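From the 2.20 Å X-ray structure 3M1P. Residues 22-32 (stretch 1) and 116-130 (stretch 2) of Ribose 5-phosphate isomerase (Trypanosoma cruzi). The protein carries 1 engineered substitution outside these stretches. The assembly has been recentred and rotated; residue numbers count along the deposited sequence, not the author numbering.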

ATOM      1  N   LEU A  22      11.365  15.055  13.664  1.00 19.62           N
ATOM      2  CA  LEU A  22      12.571  14.775  12.893  1.00 19.85           C
ATOM      3  C   LEU A  22      12.328  14.721  11.375  1.00 19.26           C
ATOM      4  O   LEU A  22      13.085  15.321  10.613  1.00 19.37           O
ATOM      5  CB  LEU A  22      13.245  13.488  13.399  1.00 19.87           C
ATOM      6  CG  LEU A  22      14.531  13.060  12.684  1.00 20.88           C
ATOM      7  CD1 LEU A  22      15.627  14.124  12.821  1.00 23.02           C
ATOM      8  CD2 LEU A  22      15.042  11.685  13.163  1.00 21.06           C
ATOM      9  N   TYR A  23      11.278  14.025  10.932  1.00 18.77           N
ATOM     10  CA  TYR A  23      11.012  13.900   9.473  1.00 18.54           C
ATOM     11  C   TYR A  23      10.745  15.256   8.798  1.00 18.32           C
ATOM     12  O   TYR A  23      11.122  15.473   7.637  1.00 18.23           O
ATOM     13  CB  TYR A  23       9.869  12.906   9.169  1.00 17.73           C
ATOM     14  CG  TYR A  23      10.066  11.516   9.761  1.00 18.00           C
ATOM     15  CD1 TYR A  23      11.357  10.996   9.971  1.00 17.36           C
ATOM     16  CD2 TYR A  23       8.973  10.723  10.112  1.00 16.64           C
ATOM     17  CE1 TYR A  23      11.547   9.737  10.511  1.00 18.58           C
ATOM     18  CE2 TYR A  23       9.153   9.453  10.652  1.00 17.99           C
ATOM     19  CZ  TYR A  23      10.447   8.966  10.852  1.00 18.40           C
ATOM     20  OH  TYR A  23      10.656   7.715  11.382  1.00 16.56           O
ATOM     21  N   VAL A  24      10.095  16.155   9.531  1.00 18.07           N
ATOM     22  CA  VAL A  24       9.840  17.512   9.045  1.00 18.28           C
ATOM     23  C   VAL A  24      11.164  18.259   8.841  1.00 18.73           C
ATOM     24  O   VAL A  24      11.392  18.862   7.788  1.00 18.21           O
ATOM     25  CB  VAL A  24       8.893  18.282  10.006  1.00 18.29           C
ATOM     26  CG1 VAL A  24       8.804  19.755   9.617  1.00 17.48           C
ATOM     27  CG2 VAL A  24       7.503  17.628  10.012  1.00 17.36           C
ATOM     28  N   LYS A  25      12.040  18.189   9.842  1.00 19.42           N
ATOM     29  CA  LYS A  25      13.383  18.762   9.721  1.00 20.50           C
ATOM     30  C   LYS A  25      14.162  18.146   8.562  1.00 20.59           C
ATOM     31  O   LYS A  25      14.880  18.851   7.855  1.00 20.43           O
ATOM     32  CB  LYS A  25      14.161  18.606  11.031  1.00 20.64           C
ATOM     33  CG  LYS A  25      13.624  19.453  12.160  1.00 21.43           C
ATOM     34  CD  LYS A  25      14.349  19.164  13.446  1.00 23.93           C
ATOM     35  CE  LYS A  25      13.914  20.144  14.512  1.00 25.88           C
ATOM     36  NZ  LYS A  25      14.141  19.562  15.857  1.00 28.93           N
ATOM     37  N   GLU A  26      13.996  16.839   8.350  1.00 21.07           N
ATOM     38  CA  GLU A  26      14.730  16.153   7.275  1.00 21.87           C
ATOM     39  C   GLU A  26      14.358  16.646   5.882  1.00 21.69           C
ATOM     40  O   GLU A  26      15.189  16.600   4.978  1.00 21.32           O
ATOM     41  CB  GLU A  26      14.554  14.638   7.348  1.00 22.63           C
ATOM     42  CG  GLU A  26      15.196  13.987   8.551  1.00 24.97           C
ATOM     43  CD  GLU A  26      15.326  12.493   8.366  1.00 28.54           C
ATOM     44  OE1 GLU A  26      14.736  11.725   9.155  1.00 28.23           O
ATOM     45  OE2 GLU A  26      16.021  12.091   7.407  1.00 31.48           O
ATOM     46  N   ALA A  27      13.112  17.113   5.716  1.00 21.98           N
ATOM     47  CA  ALA A  27      12.659  17.739   4.466  1.00 22.38           C
ATOM     48  C   ALA A  27      13.491  18.960   4.060  1.00 22.95           C
ATOM     49  O   ALA A  27      13.565  19.312   2.882  1.00 23.19           O
ATOM     50  CB  ALA A  27      11.180  18.111   4.564  1.00 22.44           C
ATOM     51  N   GLY A  28      14.119  19.602   5.042  1.00 24.14           N
ATOM     52  CA  GLY A  28      14.937  20.788   4.797  1.00 24.99           C
ATOM     53  C   GLY A  28      14.944  21.717   5.997  1.00 25.48           C
ATOM     54  O   GLY A  28      14.004  21.728   6.790  1.00 25.52           O
ATOM     55  N   ASP A  29      16.027  22.472   6.134  1.00 26.27           N
ATOM     56  CA  ASP A  29      16.181  23.487   7.181  1.00 26.99           C
ATOM     57  C   ASP A  29      15.097  24.572   7.156  1.00 26.45           C
ATOM     58  O   ASP A  29      14.801  25.177   8.184  1.00 27.28           O
ATOM     59  CB  ASP A  29      17.546  24.158   7.045  1.00 27.65           C
ATOM     60  CG  ASP A  29      18.698  23.213   7.318  1.00 29.85           C
ATOM     61  OD1 ASP A  29      18.458  22.040   7.697  1.00 32.13           O
ATOM     62  OD2 ASP A  29      19.853  23.659   7.151  1.00 32.63           O
ATOM     63  N   GLU A  30      14.514  24.822   5.990  1.00 25.72           N
ATOM     64  CA  GLU A  30      13.419  25.785   5.886  1.00 25.43           C
ATOM     65  C   GLU A  30      12.090  25.329   6.521  1.00 24.85           C
ATOM     66  O   GLU A  30      11.158  26.123   6.608  1.00 25.10           O
ATOM     67  CB  GLU A  30      13.175  26.196   4.435  1.00 25.32           C
ATOM     68  CG  GLU A  30      12.413  25.154   3.615  1.00 26.77           C
ATOM     69  CD  GLU A  30      13.326  24.305   2.750  1.00 28.21           C
ATOM     70  OE1 GLU A  30      14.329  23.753   3.268  1.00 28.83           O
ATOM     71  OE2 GLU A  30      13.037  24.211   1.542  1.00 28.39           O
ATOM     72  N   PHE A  31      11.994  24.069   6.939  1.00 23.70           N
ATOM     73  CA  PHE A  31      10.756  23.552   7.528  1.00 23.23           C
ATOM     74  C   PHE A  31      10.852  23.485   9.048  1.00 23.00           C
ATOM     75  O   PHE A  31      11.702  22.790   9.586  1.00 22.69           O
ATOM     76  CB  PHE A  31      10.397  22.171   6.939  1.00 22.58           C
ATOM     77  CG  PHE A  31      10.132  22.199   5.459  1.00 22.21           C
ATOM     78  CD1 PHE A  31       8.898  22.627   4.965  1.00 21.98           C
ATOM     79  CD2 PHE A  31      11.121  21.812   4.554  1.00 20.33           C
ATOM     80  CE1 PHE A  31       8.654  22.667   3.589  1.00 21.60           C
ATOM     81  CE2 PHE A  31      10.895  21.851   3.189  1.00 19.82           C
ATOM     82  CZ  PHE A  31       9.660  22.279   2.697  1.00 21.58           C
ATOM     83  N   VAL A  32       9.968  24.200   9.736  1.00 23.32           N
ATOM     84  CA  VAL A  32       9.994  24.245  11.202  1.00 23.21           C
ATOM     85  C   VAL A  32       8.833  23.481  11.836  1.00 23.50           C
ATOM     86  O   VAL A  32       7.678  23.900  11.706  1.00 23.85           O
ATOM     87  CB  VAL A  32       9.982  25.707  11.741  1.00 23.70           C
ATOM     88  CG1 VAL A  32      10.219  25.721  13.253  1.00 22.34           C
ATOM     89  CG2 VAL A  32      11.011  26.578  10.997  1.00 22.56           C
ATOM     90  N   GLY A 116       4.360   1.877   7.767  1.00 14.59           N
ATOM     91  CA  GLY A 116       5.619   1.803   8.515  1.00 14.58           C
ATOM     92  C   GLY A 116       6.269   3.173   8.641  1.00 14.51           C
ATOM     93  O   GLY A 116       6.130   4.001   7.734  1.00 14.64           O
ATOM     94  N   VAL A 117       6.974   3.416   9.750  1.00 14.57           N
ATOM     95  CA  VAL A 117       7.621   4.725   9.987  1.00 14.79           C
ATOM     96  C   VAL A 117       8.500   5.206   8.829  1.00 14.59           C
ATOM     97  O   VAL A 117       8.533   6.397   8.544  1.00 15.00           O
ATOM     98  CB  VAL A 117       8.416   4.836  11.359  1.00 15.11           C
ATOM     99  CG1 VAL A 117       7.502   4.598  12.571  1.00 15.64           C
ATOM    100  CG2 VAL A 117       9.610   3.902  11.419  1.00 13.56           C
ATOM    101  N   GLU A 118       9.196   4.302   8.144  1.00 14.70           N
ATOM    102  CA  GLU A 118      10.076   4.744   7.045  1.00 14.45           C
ATOM    103  C   GLU A 118       9.293   5.232   5.824  1.00 13.47           C
ATOM    104  O   GLU A 118       9.787   6.070   5.077  1.00 13.01           O
ATOM    105  CB  GLU A 118      11.110   3.671   6.659  1.00 15.14           C
ATOM    106  CG  GLU A 118      12.206   3.408   7.733  1.00 16.98           C
ATOM    107  CD  GLU A 118      12.948   4.669   8.140  1.00 20.50           C
ATOM    108  OE1 GLU A 118      13.387   5.432   7.248  1.00 22.45           O
ATOM    109  OE2 GLU A 118      13.082   4.900   9.355  1.00 21.56           O
ATOM    110  N   VAL A 119       8.083   4.703   5.631  1.00 12.70           N
ATOM    111  CA  VAL A 119       7.187   5.205   4.591  1.00 12.45           C
ATOM    112  C   VAL A 119       6.547   6.515   5.045  1.00 12.67           C
ATOM    113  O   VAL A 119       6.376   7.430   4.243  1.00 12.57           O
ATOM    114  CB  VAL A 119       6.134   4.150   4.166  1.00 12.71           C
ATOM    115  CG1 VAL A 119       5.151   4.705   3.127  1.00 10.95           C
ATOM    116  CG2 VAL A 119       6.843   2.914   3.605  1.00 12.84           C
ATOM    117  N   ILE A 120       6.225   6.611   6.337  1.00 12.78           N
ATOM    118  CA  ILE A 120       5.707   7.857   6.901  1.00 12.68           C
ATOM    119  C   ILE A 120       6.750   8.950   6.712  1.00 13.01           C
ATOM    120  O   ILE A 120       6.427  10.052   6.267  1.00 13.22           O
ATOM    121  CB  ILE A 120       5.296   7.707   8.396  1.00 12.61           C
ATOM    122  CG1 ILE A 120       4.012   6.878   8.503  1.00 12.08           C
ATOM    123  CG2 ILE A 120       5.093   9.095   9.045  1.00 12.93           C
ATOM    124  CD1 ILE A 120       3.600   6.475   9.947  1.00 12.17           C
ATOM    125  N   ARG A 121       8.005   8.616   7.016  1.00 13.15           N
ATOM    126  CA  ARG A 121       9.134   9.500   6.755  1.00 13.78           C
ATOM    127  C   ARG A 121       9.136  10.004   5.301  1.00 13.71           C
ATOM    128  O   ARG A 121       9.189  11.207   5.054  1.00 13.59           O
ATOM    129  CB  ARG A 121      10.457   8.799   7.093  1.00 13.47           C
ATOM    130  CG  ARG A 121      11.670   9.714   6.905  1.00 13.92           C
ATOM    131  CD  ARG A 121      12.991   9.009   7.224  1.00 14.67           C
ATOM    132  NE  ARG A 121      14.120   9.866   6.863  1.00 19.41           N
ATOM    133  CZ  ARG A 121      14.642   9.951   5.642  1.00 21.97           C
ATOM    134  NH1 ARG A 121      14.149   9.222   4.652  1.00 22.87           N
ATOM    135  NH2 ARG A 121      15.656  10.778   5.404  1.00 25.58           N
ATOM    136  N   GLU A 122       9.052   9.065   4.355  1.00 13.79           N
ATOM    137  CA  GLU A 122       9.044   9.360   2.939  1.00 13.47           C
ATOM    138  C   GLU A 122       7.843  10.222   2.552  1.00 13.35           C
ATOM    139  O   GLU A 122       7.979  11.172   1.773  1.00 13.39           O
ATOM    140  CB  GLU A 122       9.022   8.049   2.151  1.00 14.22           C
ATOM    141  CG  GLU A 122       9.185   8.201   0.646  1.00 14.83           C
ATOM    142  CD  GLU A 122       9.039   6.879  -0.070  1.00 16.22           C
ATOM    143  OE1 GLU A 122       7.947   6.287  -0.007  1.00 19.23           O
ATOM    144  OE2 GLU A 122      10.017   6.422  -0.667  1.00 17.26           O
ATOM    145  N   ILE A 123       6.673   9.886   3.098  1.00 13.25           N
ATOM    146  CA  ILE A 123       5.452  10.662   2.876  1.00 12.77           C
ATOM    147  C   ILE A 123       5.633  12.123   3.333  1.00 13.39           C
ATOM    148  O   ILE A 123       5.351  13.052   2.573  1.00 13.50           O
ATOM    149  CB  ILE A 123       4.247  10.006   3.579  1.00 12.94           C
ATOM    150  CG1 ILE A 123       3.848   8.713   2.865  1.00 11.89           C
ATOM    151  CG2 ILE A 123       3.026  10.965   3.686  1.00 11.74           C
ATOM    152  CD1 ILE A 123       2.879   7.873   3.679  1.00  8.40           C
ATOM    153  N   ILE A 124       6.111  12.324   4.560  1.00 13.44           N
ATOM    154  CA  ILE A 124       6.249  13.681   5.102  1.00 14.28           C
ATOM    155  C   ILE A 124       7.222  14.513   4.267  1.00 14.56           C
ATOM    156  O   ILE A 124       6.907  15.632   3.890  1.00 15.33           O
ATOM    157  CB  ILE A 124       6.607  13.670   6.622  1.00 14.24           C
ATOM    158  CG1 ILE A 124       5.373  13.251   7.423  1.00 13.83           C
ATOM    159  CG2 ILE A 124       7.119  15.057   7.104  1.00 14.09           C
ATOM    160  CD1 ILE A 124       5.671  12.877   8.854  1.00 14.83           C
ATOM    161  N   ILE A 125       8.372  13.932   3.933  1.00 14.32           N
ATOM    162  CA  ILE A 125       9.381  14.620   3.132  1.00 14.25           C
ATOM    163  C   ILE A 125       8.875  14.964   1.735  1.00 13.66           C
ATOM    164  O   ILE A 125       9.015  16.100   1.288  1.00 13.66           O
ATOM    165  CB  ILE A 125      10.719  13.806   3.095  1.00 14.85           C
ATOM    166  CG1 ILE A 125      11.393  13.845   4.486  1.00 15.05           C
ATOM    167  CG2 ILE A 125      11.637  14.279   1.924  1.00 14.71           C
ATOM    168  CD1 ILE A 125      12.417  12.712   4.750  1.00 14.18           C
ATOM    169  N   THR A 126       8.277  13.988   1.056  1.00 12.97           N
ATOM    170  CA  THR A 126       7.726  14.203  -0.275  1.00 12.87           C
ATOM    171  C   THR A 126       6.622  15.277  -0.289  1.00 12.57           C
ATOM    172  O   THR A 126       6.595  16.137  -1.161  1.00 12.26           O
ATOM    173  CB  THR A 126       7.176  12.878  -0.860  1.00 13.23           C
ATOM    174  OG1 THR A 126       8.184  11.869  -0.764  1.00 11.45           O
ATOM    175  CG2 THR A 126       6.752  13.069  -2.312  1.00 12.58           C
ATOM    176  N   PHE A 127       5.724  15.206   0.682  1.00 12.92           N
ATOM    177  CA  PHE A 127       4.662  16.185   0.847  1.00 13.63           C
ATOM    178  C   PHE A 127       5.227  17.606   0.988  1.00 14.51           C
ATOM    179  O   PHE A 127       4.790  18.522   0.298  1.00 14.30           O
ATOM    180  CB  PHE A 127       3.863  15.833   2.093  1.00 13.31           C
ATOM    181  CG  PHE A 127       2.632  16.655   2.280  1.00 13.75           C
ATOM    182  CD1 PHE A 127       1.463  16.325   1.617  1.00 11.55           C
ATOM    183  CD2 PHE A 127       2.632  17.749   3.162  1.00 14.64           C
ATOM    184  CE1 PHE A 127       0.301  17.081   1.810  1.00 13.05           C
ATOM    185  CE2 PHE A 127       1.477  18.507   3.366  1.00 14.09           C
ATOM    186  CZ  PHE A 127       0.313  18.180   2.683  1.00 11.42           C
ATOM    187  N   LEU A 128       6.209  17.775   1.872  1.00 15.48           N
ATOM    188  CA  LEU A 128       6.748  19.107   2.157  1.00 16.70           C
ATOM    189  C   LEU A 128       7.563  19.663   0.997  1.00 17.22           C
ATOM    190  O   LEU A 128       7.482  20.856   0.701  1.00 17.39           O
ATOM    191  CB  LEU A 128       7.556  19.116   3.459  1.00 16.19           C
ATOM    192  CG  LEU A 128       6.732  18.873   4.726  1.00 16.44           C
ATOM    193  CD1 LEU A 128       7.627  18.699   5.938  1.00 14.46           C
ATOM    194  CD2 LEU A 128       5.704  19.995   4.950  1.00 15.07           C
ATOM    195  N   GLN A 129       8.299  18.783   0.319  1.00 18.02           N
ATOM    196  CA  GLN A 129       9.196  19.182  -0.782  1.00 18.60           C
ATOM    197  C   GLN A 129       8.540  19.350  -2.156  1.00 19.46           C
ATOM    198  O   GLN A 129       9.071  20.074  -2.997  1.00 19.87           O
ATOM    199  CB  GLN A 129      10.359  18.196  -0.905  1.00 18.37           C
ATOM    200  CG  GLN A 129      11.368  18.243   0.256  1.00 17.31           C
ATOM    201  CD  GLN A 129      12.513  17.254   0.075  1.00 18.69           C
ATOM    202  OE1 GLN A 129      12.497  16.435  -0.849  1.00 18.06           O
ATOM    203  NE2 GLN A 129      13.508  17.313   0.970  1.00 17.70           N
ATOM    204  N   THR A 130       7.407  18.680  -2.394  1.00 20.08           N
ATOM    205  CA  THR A 130       6.759  18.703  -3.709  1.00 20.64           C
ATOM    206  C   THR A 130       5.915  19.963  -3.890  1.00 21.10           C
ATOM    207  O   THR A 130       5.028  20.221  -3.089  1.00 21.29           O
ATOM    208  CB  THR A 130       5.864  17.443  -3.940  1.00 20.91           C
ATOM    209  OG1 THR A 130       6.618  16.255  -3.662  1.00 20.80           O
ATOM    210  CG2 THR A 130       5.357  17.394  -5.363  1.00 19.24           C
TER
HETATM  211  O   HOH W   1      13.106   6.613  11.106  1.00 24.56           O

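The helix of residues 117-129 packs against the helical part of stretch 1 with axes 8.5 Å apart at closest approach and N-to-C directions 43° apart, and together the two stretches bury 626 Å². Gly-116 occupies the N-cap position and makes no contact across the interface, although its carbonyl O accepts a hydrogen bond from Ile-120 N.

Val-117 is the first residue to touch stretch 1: its CB lies 3.6 Å from Tyr-23 OH, and its compact side chain suits a place beside the tip of the tyrosine. At Glu-118 a single water joins the two stretches, lying 2.7 Å from Tyr-23 OH and donating a hydrogen bond to Glu-118 OE2 at 2.4 Å; a carboxylate suits this place as an acceptor. Ile-120 brings CG2 to 4.3 Å from Tyr-23 CD2, an apolar methyl against ring carbon. With Val-117, Arg-121 and Ile-124 it forms the hole into which the tyrosine side chain fits as a knob. A tyrosine suits this place because its flat ring can fill a largely apolar hole, lined partly by the aliphatic carbons of Arg-121, while its hydroxyl reaches the water at the far end.

Arg-121 does two jobs. Its CB sits 3.5 Å from the centroid of the Tyr-23 ring and only 4° off the ring normal, a CH-pi contact over the face. The chain then runs on extended, with chi1 to chi3 all t, and carries the guanidinium to Glu-26 in a salt bridge. NE donates to OE1 of Glu-26 at 3.0 Å, and NH2 donates to its OE2 at an unusually short 2.4 Å, both at favourable angles; a further bond from NE to OE2 is weak. Glu-26 OE2 lies at the edge of the guanidinium, near its plane, where the N-H groups point.

Ile-124 points toward stretch 1. Its CG2 lies 4.1 Å from Tyr-23 CB and 3.9 Å from Val-24 CG2, so a single methyl meets both residues, while CD1 lies at the edge of the tyrosine ring. Ile-125 packs CG1 4.3 Å from Ala-27 CB, and its CD1 is 3.9 Å from Glu-26 CB. The small Ala-27 accompanies a close backbone approach, Ala-27 CA lying 4.7 Å from Ile-125 CA.

Leu-128 also points inward, placing CD1 4.0 Å from Val-24 CG1 and 3.9 Å from Ala-27 CB. Its CB lies over one face of Phe-31, 4.0 Å from the ring centroid, in a second CH-pi contact. Leucine suits this place because its wholly apolar side chain can meet all three.

Gln-129, although exposed, ends the interface with a nearly straight hydrogen bond: NE2 donates to Ala-27 O at 2.8 Å and 173°. An amide suits this place, since its N-H can satisfy a main-chain carbonyl without bringing a charge.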